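Local coordinates for bacterial microcompartment shell protein CutR (Streptococcus intermedius SK54 = ATCC 27335, PDB 6XPJ) that forms flat hexamers that probably serve as a minor shell component of the choline-degrading bacterial microcompartment and may lend that shell heterogeneity and flexibility, at residues C[37-42]-C[73-78]; C[59-64]-C[81-86]; C[25-30]-C[94-99]. The protein carries 1 engineered substitution. All coordinates share one frame; numbering follows the deposited sequence.

Contact 1 of 3, residues C[37-42]-C[73-78]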
# COMPACT_ATOMS: atom_id res chain seq x y z
N GLU C 37 7.17 26.64 2.51
CA GLU C 37 7.73 26.41 1.15
C GLU C 37 7.35 25.00 0.65
O GLU C 37 7.01 24.86 -0.54
CB GLU C 37 9.25 26.63 1.15
CG GLU C 37 9.80 27.02 -0.22
CD GLU C 37 9.40 28.38 -0.77
OE1 GLU C 37 9.39 29.37 -0.01
OE2 GLU C 37 9.10 28.46 -1.98
N CYS C 38 7.36 23.99 1.52
CA CYS C 38 7.05 22.58 1.12
C CYS C 38 5.57 22.48 0.72
O CYS C 38 5.24 21.63 -0.15
CB CYS C 38 7.50 21.58 2.19
SG CYS C 38 6.24 21.05 3.37
N LEU C 39 4.68 23.31 1.27
CA LEU C 39 3.24 23.28 0.92
C LEU C 39 2.98 24.25 -0.24
O LEU C 39 1.87 24.18 -0.84
CB LEU C 39 2.40 23.63 2.15
CG LEU C 39 2.53 22.66 3.31
CD1 LEU C 39 1.77 23.17 4.52
CD2 LEU C 39 2.05 21.26 2.92
N GLY C 40 3.96 25.10 -0.55
CA GLY C 40 3.86 26.08 -1.66
C GLY C 40 2.86 27.17 -1.34
O GLY C 40 2.23 27.69 -2.30
N VAL C 41 2.74 27.56 -0.07
CA VAL C 41 1.71 28.51 0.42
C VAL C 41 2.35 29.84 0.82
O VAL C 41 3.60 29.91 0.93
CB VAL C 41 0.87 27.93 1.57
CG1 VAL C 41 0.07 26.73 1.09
CG2 VAL C 41 1.70 27.57 2.79
N ASP C 42 1.51 30.85 1.04
CA ASP C 42 1.91 32.16 1.58
C ASP C 42 2.61 31.92 2.93
O ASP C 42 2.11 31.07 3.71
CB ASP C 42 0.71 33.11 1.67
CG ASP C 42 1.08 34.55 1.98
OD1 ASP C 42 2.27 34.89 1.92
OD2 ASP C 42 0.16 35.31 2.27
N ILE C 73 -7.83 26.47 1.90
CA ILE C 73 -7.47 25.04 1.73
C ILE C 73 -6.16 24.98 0.95
O ILE C 73 -6.08 25.56 -0.16
CB ILE C 73 -8.60 24.24 1.06
CG1 ILE C 73 -9.89 24.25 1.89
CG2 ILE C 73 -8.12 22.83 0.78
CD1 ILE C 73 -9.85 23.36 3.11
N CYS C 74 -5.18 24.26 1.48
CA CYS C 74 -3.86 24.05 0.82
C CYS C 74 -4.01 22.84 -0.11
O CYS C 74 -3.71 22.94 -1.31
CB CYS C 74 -2.74 23.81 1.83
SG CYS C 74 -2.55 25.09 3.09
N PHE C 75 -4.50 21.72 0.41
CA PHE C 75 -4.84 20.56 -0.44
C PHE C 75 -5.84 19.68 0.28
O PHE C 75 -5.97 19.72 1.51
CB PHE C 75 -3.57 19.81 -0.86
CG PHE C 75 -2.89 19.15 0.30
CD1 PHE C 75 -3.39 17.97 0.83
CD2 PHE C 75 -1.74 19.69 0.86
CE1 PHE C 75 -2.79 17.38 1.93
CE2 PHE C 75 -1.12 19.08 1.94
CZ PHE C 75 -1.66 17.92 2.47
N VAL C 76 -6.54 18.91 -0.53
CA VAL C 76 -7.52 17.86 -0.14
C VAL C 76 -7.04 16.62 -0.84
O VAL C 76 -7.04 16.60 -2.08
CB VAL C 76 -8.95 18.19 -0.58
CG1 VAL C 76 -9.91 17.13 -0.06
CG2 VAL C 76 -9.35 19.57 -0.11
N ASP C 77 -6.60 15.62 -0.12
CA ASP C 77 -5.95 14.45 -0.74
C ASP C 77 -6.74 13.19 -0.39
O ASP C 77 -6.59 12.64 0.72
CB ASP C 77 -4.48 14.37 -0.34
CG ASP C 77 -3.71 13.40 -1.19
OD1 ASP C 77 -4.34 12.40 -1.62
OD2 ASP C 77 -2.49 13.61 -1.43
N ARG C 78 -7.58 12.75 -1.32
CA ARG C 78 -8.36 11.50 -1.14
C ARG C 78 -7.47 10.27 -1.33
O ARG C 78 -7.97 9.16 -1.08
CB ARG C 78 -9.53 11.48 -2.14
CG ARG C 78 -9.14 11.26 -3.58
CD ARG C 78 -10.39 11.16 -4.43
NE ARG C 78 -10.10 10.91 -5.84
CZ ARG C 78 -9.90 9.72 -6.38
NH1 ARG C 78 -9.86 8.63 -5.64
NH2 ARG C 78 -9.72 9.63 -7.69
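Segment 37-42 meets strand 73-77 in two apolar touches: Val41 on Cys74, and Leu39 on Phe75. In the first, Val41 sends its CG1 methyl to the sulfur, with Val41 CG1 and Cys74 SG 3.7 Å apart; the same methyl lies 4.1 Å from Cys74 CB, so it rests along the short thiol side chain and meets more than its end. In the second, Leu39 CD2 stands 4.0 Å from Phe75 CE2, at the ring's edge and in its plane, and the two side chains cross at about a right angle. Phe75 CG sits between the backbone N and the carbonyl carbon (chi1 67°), which turns the end of the ring toward Leu39 although its first bond runs past the helix.

The backbone explains why consecutive residues can both reach segment 37-42: Cys74 and Phe75 both face Met84 of the adjacent strand, a classic beta bulge. On the helix side, Gly40 has positive phi (69°), and Gly40 N makes a weak 3.1 Å hydrogen bond to Glu37 O.

Beyond the pair, Leu39 also packs on Met84, and the Phe75 ring takes part in a cation-pi contact with Arg78 of a neighbouring subunit. The arrangement is that of a helix closed by a Schellman motif, with Gly40 as C-prime residue, packed beside the bulged strand that is outermost within this chain's BMC-fold sheet.

Contact 2 of 3, residues C[59-64]-C[81-86]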
# COMPACT_ATOMS: atom_id res chain seq x y z
N ILE C 59 -12.43 14.91 1.71
CA ILE C 59 -13.28 15.98 1.09
C ILE C 59 -14.34 16.47 2.09
O ILE C 59 -14.65 17.66 2.09
CB ILE C 59 -13.88 15.49 -0.23
CG1 ILE C 59 -14.49 16.64 -1.03
CG2 ILE C 59 -14.91 14.42 -0.00
CD1 ILE C 59 -13.47 17.66 -1.51
N ILE C 60 -14.85 15.60 2.96
CA ILE C 60 -15.86 15.99 3.96
C ILE C 60 -15.21 16.93 4.96
O ILE C 60 -15.79 17.97 5.31
CB ILE C 60 -16.41 14.73 4.66
CG1 ILE C 60 -17.07 13.78 3.69
CG2 ILE C 60 -17.35 15.13 5.79
CD1 ILE C 60 -17.39 12.42 4.29
N ALA C 61 -14.01 16.61 5.43
CA ALA C 61 -13.27 17.43 6.41
C ALA C 61 -12.91 18.77 5.80
O ALA C 61 -13.07 19.79 6.47
CB ALA C 61 -12.05 16.72 6.93
N ALA C 62 -12.52 18.81 4.53
CA ALA C 62 -12.17 20.08 3.85
C ALA C 62 -13.40 20.97 3.78
O ALA C 62 -13.30 22.19 4.05
CB ALA C 62 -11.63 19.80 2.48
N ASP C 63 -14.54 20.38 3.46
CA ASP C 63 -15.80 21.16 3.37
C ASP C 63 -16.15 21.78 4.73
O ASP C 63 -16.54 22.99 4.80
CB ASP C 63 -16.92 20.27 2.85
CG ASP C 63 -18.23 21.02 2.74
OD1 ASP C 63 -18.38 21.74 1.74
OD2 ASP C 63 -19.07 20.85 3.62
N ILE C 64 -16.08 20.99 5.79
CA ILE C 64 -16.37 21.51 7.16
C ILE C 64 -15.38 22.61 7.47
O ILE C 64 -15.80 23.67 8.00
CB ILE C 64 -16.34 20.37 8.17
CG1 ILE C 64 -17.48 19.40 7.94
CG2 ILE C 64 -16.33 20.90 9.62
CD1 ILE C 64 -17.29 18.11 8.63
N GLY C 81 -5.76 10.44 2.35
CA GLY C 81 -6.66 10.76 3.48
C GLY C 81 -6.14 11.93 4.30
O GLY C 81 -6.07 11.84 5.50
N SER C 82 -5.77 13.03 3.64
CA SER C 82 -5.09 14.17 4.30
C SER C 82 -5.73 15.49 3.88
O SER C 82 -6.09 15.62 2.71
CB SER C 82 -3.62 14.17 3.97
OG SER C 82 -3.06 12.87 4.07
N VAL C 83 -5.79 16.45 4.79
CA VAL C 83 -6.19 17.83 4.48
C VAL C 83 -5.22 18.75 5.18
O VAL C 83 -4.86 18.49 6.32
CB VAL C 83 -7.63 18.13 4.90
CG1 VAL C 83 -7.98 19.56 4.54
CG2 VAL C 83 -8.61 17.14 4.28
N MET C 84 -4.80 19.79 4.48
CA MET C 84 -4.04 20.89 5.09
C MET C 84 -4.68 22.21 4.68
O MET C 84 -5.15 22.35 3.53
CB MET C 84 -2.56 20.81 4.73
CG MET C 84 -1.87 19.62 5.43
SD MET C 84 -0.06 19.60 5.31
CE MET C 84 0.30 17.86 5.50
N PHE C 85 -4.69 23.17 5.59
CA PHE C 85 -5.27 24.50 5.31
C PHE C 85 -4.51 25.52 6.13
O PHE C 85 -3.76 25.16 7.05
CB PHE C 85 -6.78 24.48 5.57
CG PHE C 85 -7.22 23.96 6.90
CD1 PHE C 85 -7.28 24.78 8.00
CD2 PHE C 85 -7.66 22.63 7.04
CE1 PHE C 85 -7.70 24.30 9.23
CE2 PHE C 85 -8.09 22.16 8.27
CZ PHE C 85 -8.12 23.00 9.36
N SER C 86 -4.70 26.79 5.79
CA SER C 86 -3.96 27.89 6.43
C SER C 86 -4.93 28.99 6.83
O SER C 86 -6.01 29.08 6.27
CB SER C 86 -2.91 28.40 5.46
OG SER C 86 -3.58 28.93 4.35
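Unusually, a single strand side chain, Val83, supplies every close touch (within 4.5 Å) that segment 81-86 makes with helix segment 59-64, and it does so by giving one methyl to each of two consecutive alanines. Val83 CG1 lies 4.2 Å from Ala62 CB, and Val83 CG2 lies 4.4 Å from Ala61 CB. The torsion explains the division: CG1 is anti to the backbone N (chi1 -180°) while CG2 is anti to the carbonyl carbon, so the fork opens across the two alanine methyls. Because the helix presents only methyl groups here, its backbone can come near the strand, and the CA atoms of Ala62 and Val83 are 6.4 Å apart.

Phe85, two residues on, also starts out toward the helix but makes no contact with 59-64; its ring edge instead lies beside Val83, with Val83 CG1 in the ring plane and 4.0 Å from Phe85 CD2. The ring packs further on Val92 and Leu96 of helix 89-105, and on Ala65, one residue past segment 59-64. At the start of the strand, Gly81 and Ser82 face Asp77 in a G1 beta bulge.

Several polar groups nearby are engaged elsewhere. Asp63 OD1 accepts a hydrogen bond from Ile32 N of a neighbouring subunit, and Ser82 OG is bonded to Thr80 OG1 and to Glu56 OE2 of a different subunit.

Helix 58-68 links strands 46-53 and 72-77 and packs over strand 82-87 between them, the helix-on-sheet packing of the alpha/beta BMC fold. All three touching residues are buried and meet through methyl groups alone. The chemistry is therefore dispersive and hydrophobic: shape and burial, with no directional bond between the segments, contribute to how the helix lies on the sheet.

Contact 3 of 3, residues C[25-30]-C[94-99]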
# COMPACT_ATOMS: atom_id res chain seq x y z
N ALA C 25 -5.31 15.97 14.21
CA ALA C 25 -6.01 17.25 13.97
C ALA C 25 -5.18 18.32 14.67
O ALA C 25 -5.26 18.47 15.91
CB ALA C 25 -7.42 17.18 14.47
N HIS C 26 -4.30 18.94 13.92
CA HIS C 26 -3.11 19.60 14.47
C HIS C 26 -2.96 20.99 13.89
O HIS C 26 -3.10 21.17 12.65
CB HIS C 26 -1.86 18.76 14.18
CG HIS C 26 -0.65 19.27 14.88
ND1 HIS C 26 -0.26 18.82 16.12
CD2 HIS C 26 0.27 20.20 14.50
CE1 HIS C 26 0.85 19.46 16.48
NE2 HIS C 26 1.20 20.32 15.49
N VAL C 27 -2.58 21.93 14.74
CA VAL C 27 -2.20 23.29 14.27
C VAL C 27 -0.72 23.53 14.56
O VAL C 27 -0.28 23.36 15.70
CB VAL C 27 -3.08 24.40 14.87
CG1 VAL C 27 -3.20 24.35 16.39
CG2 VAL C 27 -2.61 25.77 14.43
N ILE C 28 -0.01 23.93 13.52
CA ILE C 28 1.33 24.55 13.65
C ILE C 28 1.09 26.04 13.69
O ILE C 28 0.67 26.61 12.68
CB ILE C 28 2.28 24.13 12.51
CG1 ILE C 28 2.31 22.61 12.32
CG2 ILE C 28 3.67 24.71 12.79
CD1 ILE C 28 3.17 22.15 11.17
N ALA C 29 1.33 26.67 14.85
CA ALA C 29 0.86 28.06 15.07
C ALA C 29 1.68 29.02 14.21
O ALA C 29 1.12 29.97 13.67
CB ALA C 29 0.99 28.43 16.52
N ALA C 30 2.99 28.78 14.13
CA ALA C 30 3.94 29.70 13.49
C ALA C 30 4.96 28.87 12.72
O ALA C 30 6.10 28.72 13.14
CB ALA C 30 4.58 30.56 14.55
N THR C 94 -10.58 26.86 15.02
CA THR C 94 -12.05 26.74 14.88
C THR C 94 -12.36 25.65 13.87
O THR C 94 -13.21 24.79 14.13
CB THR C 94 -12.70 28.07 14.48
OG1 THR C 94 -12.49 28.94 15.60
CG2 THR C 94 -14.17 27.94 14.15
N SER C 95 -11.67 25.66 12.72
CA SER C 95 -11.91 24.67 11.65
C SER C 95 -11.57 23.26 12.16
O SER C 95 -12.31 22.33 11.89
CB SER C 95 -11.15 25.02 10.41
OG SER C 95 -11.69 26.20 9.80
N LEU C 96 -10.44 23.11 12.85
CA LEU C 96 -10.05 21.78 13.37
C LEU C 96 -11.10 21.31 14.38
O LEU C 96 -11.47 20.14 14.35
CB LEU C 96 -8.68 21.89 14.01
CG LEU C 96 -7.52 22.06 13.04
CD1 LEU C 96 -6.25 22.36 13.80
CD2 LEU C 96 -7.35 20.82 12.17
N GLU C 97 -11.52 22.17 15.29
CA GLU C 97 -12.55 21.82 16.30
C GLU C 97 -13.83 21.39 15.59
O GLU C 97 -14.45 20.39 16.00
CB GLU C 97 -12.85 23.04 17.15
CG GLU C 97 -11.76 23.41 18.12
CD GLU C 97 -11.88 24.82 18.65
OE1 GLU C 97 -11.13 25.14 19.58
OE2 GLU C 97 -12.72 25.60 18.14
N ASP C 98 -14.24 22.12 14.55
CA ASP C 98 -15.52 21.80 13.88
C ASP C 98 -15.40 20.45 13.18
O ASP C 98 -16.36 19.66 13.20
CB ASP C 98 -15.95 22.94 12.96
CG ASP C 98 -16.50 24.13 13.75
OD1 ASP C 98 -16.36 24.15 14.99
OD2 ASP C 98 -17.15 24.98 13.13
N ILE C 99 -14.25 20.16 12.57
CA ILE C 99 -14.01 18.82 11.98
C ILE C 99 -14.14 17.75 13.07
O ILE C 99 -14.85 16.77 12.85
CB ILE C 99 -12.64 18.73 11.28
CG1 ILE C 99 -12.60 19.60 10.02
CG2 ILE C 99 -12.27 17.30 10.97
CD1 ILE C 99 -11.22 19.84 9.50
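Leu96 reaches from its helix onto the backbone of strand 25-28, spreading its two methyls over successive peptide units. Leu96 CD1 is 3.6 Å from His26 O and also lies close to Val27 N. Leu96 CD2 turns toward the preceding residue, 4.1 Å from Ala25 C, and meets the Ala25 methyl as well, with Leu96 CD2 and Ala25 CB 4.3 Å apart. The torsions account for this reach: CG is anti to the carbonyl carbon (chi1 -72°), and chi2 of 172° puts CD1 anti to CA and carries it out to the His26-Val27 peptide, leaving CD2 to turn toward Ala25.

Val27 answers with its branch point: both of its methyls fork beyond CB, and Val27 CB itself meets Leu96 CD1 at 3.9 Å. The side chain also touches Val92 and Glu93 on the same helix.

His26 points the opposite way, and through its backbone alone does it come within touching distance of Leu96. Its imidazole is hydrogen-bonded at both nitrogens, ND1 with Thr115 OG1 and NE2 with Ser117 OG, and it packs on Tyr102 of a neighbouring subunit.

The axes of strand 25-28 and helix 94-99 approach to 8.7 Å and run almost exactly antiparallel, at 176°. An apolar helix side chain set onto an interior strand in this way is the helix-on-sheet layering of the alpha/beta BMC fold, here in its circularly permuted form.

In the fold
Contacts 2 and 3 belong to the core, whereas contact 1 is a surface contact at the strand outermost within the chain's mixed sheet. All three set a helix, or the end of one, against a strand, and all are apolar, but the means differ: a thiol and a ring edge in contact 1, alanine and valine methyls in contact 2, a leucine on strand backbone in contact 3. Contacts 1 and 2 meet through neighbouring strands, with Cys74 N 2.8 Å from Met84 O in a probable hydrogen bond. Contacts 2 and 3 join by packing, Phe85 CZ lying 3.6 Å from Leu96 CD2. Contacts 1 and 3 do not touch; their nearest atoms are about 7 Å apart.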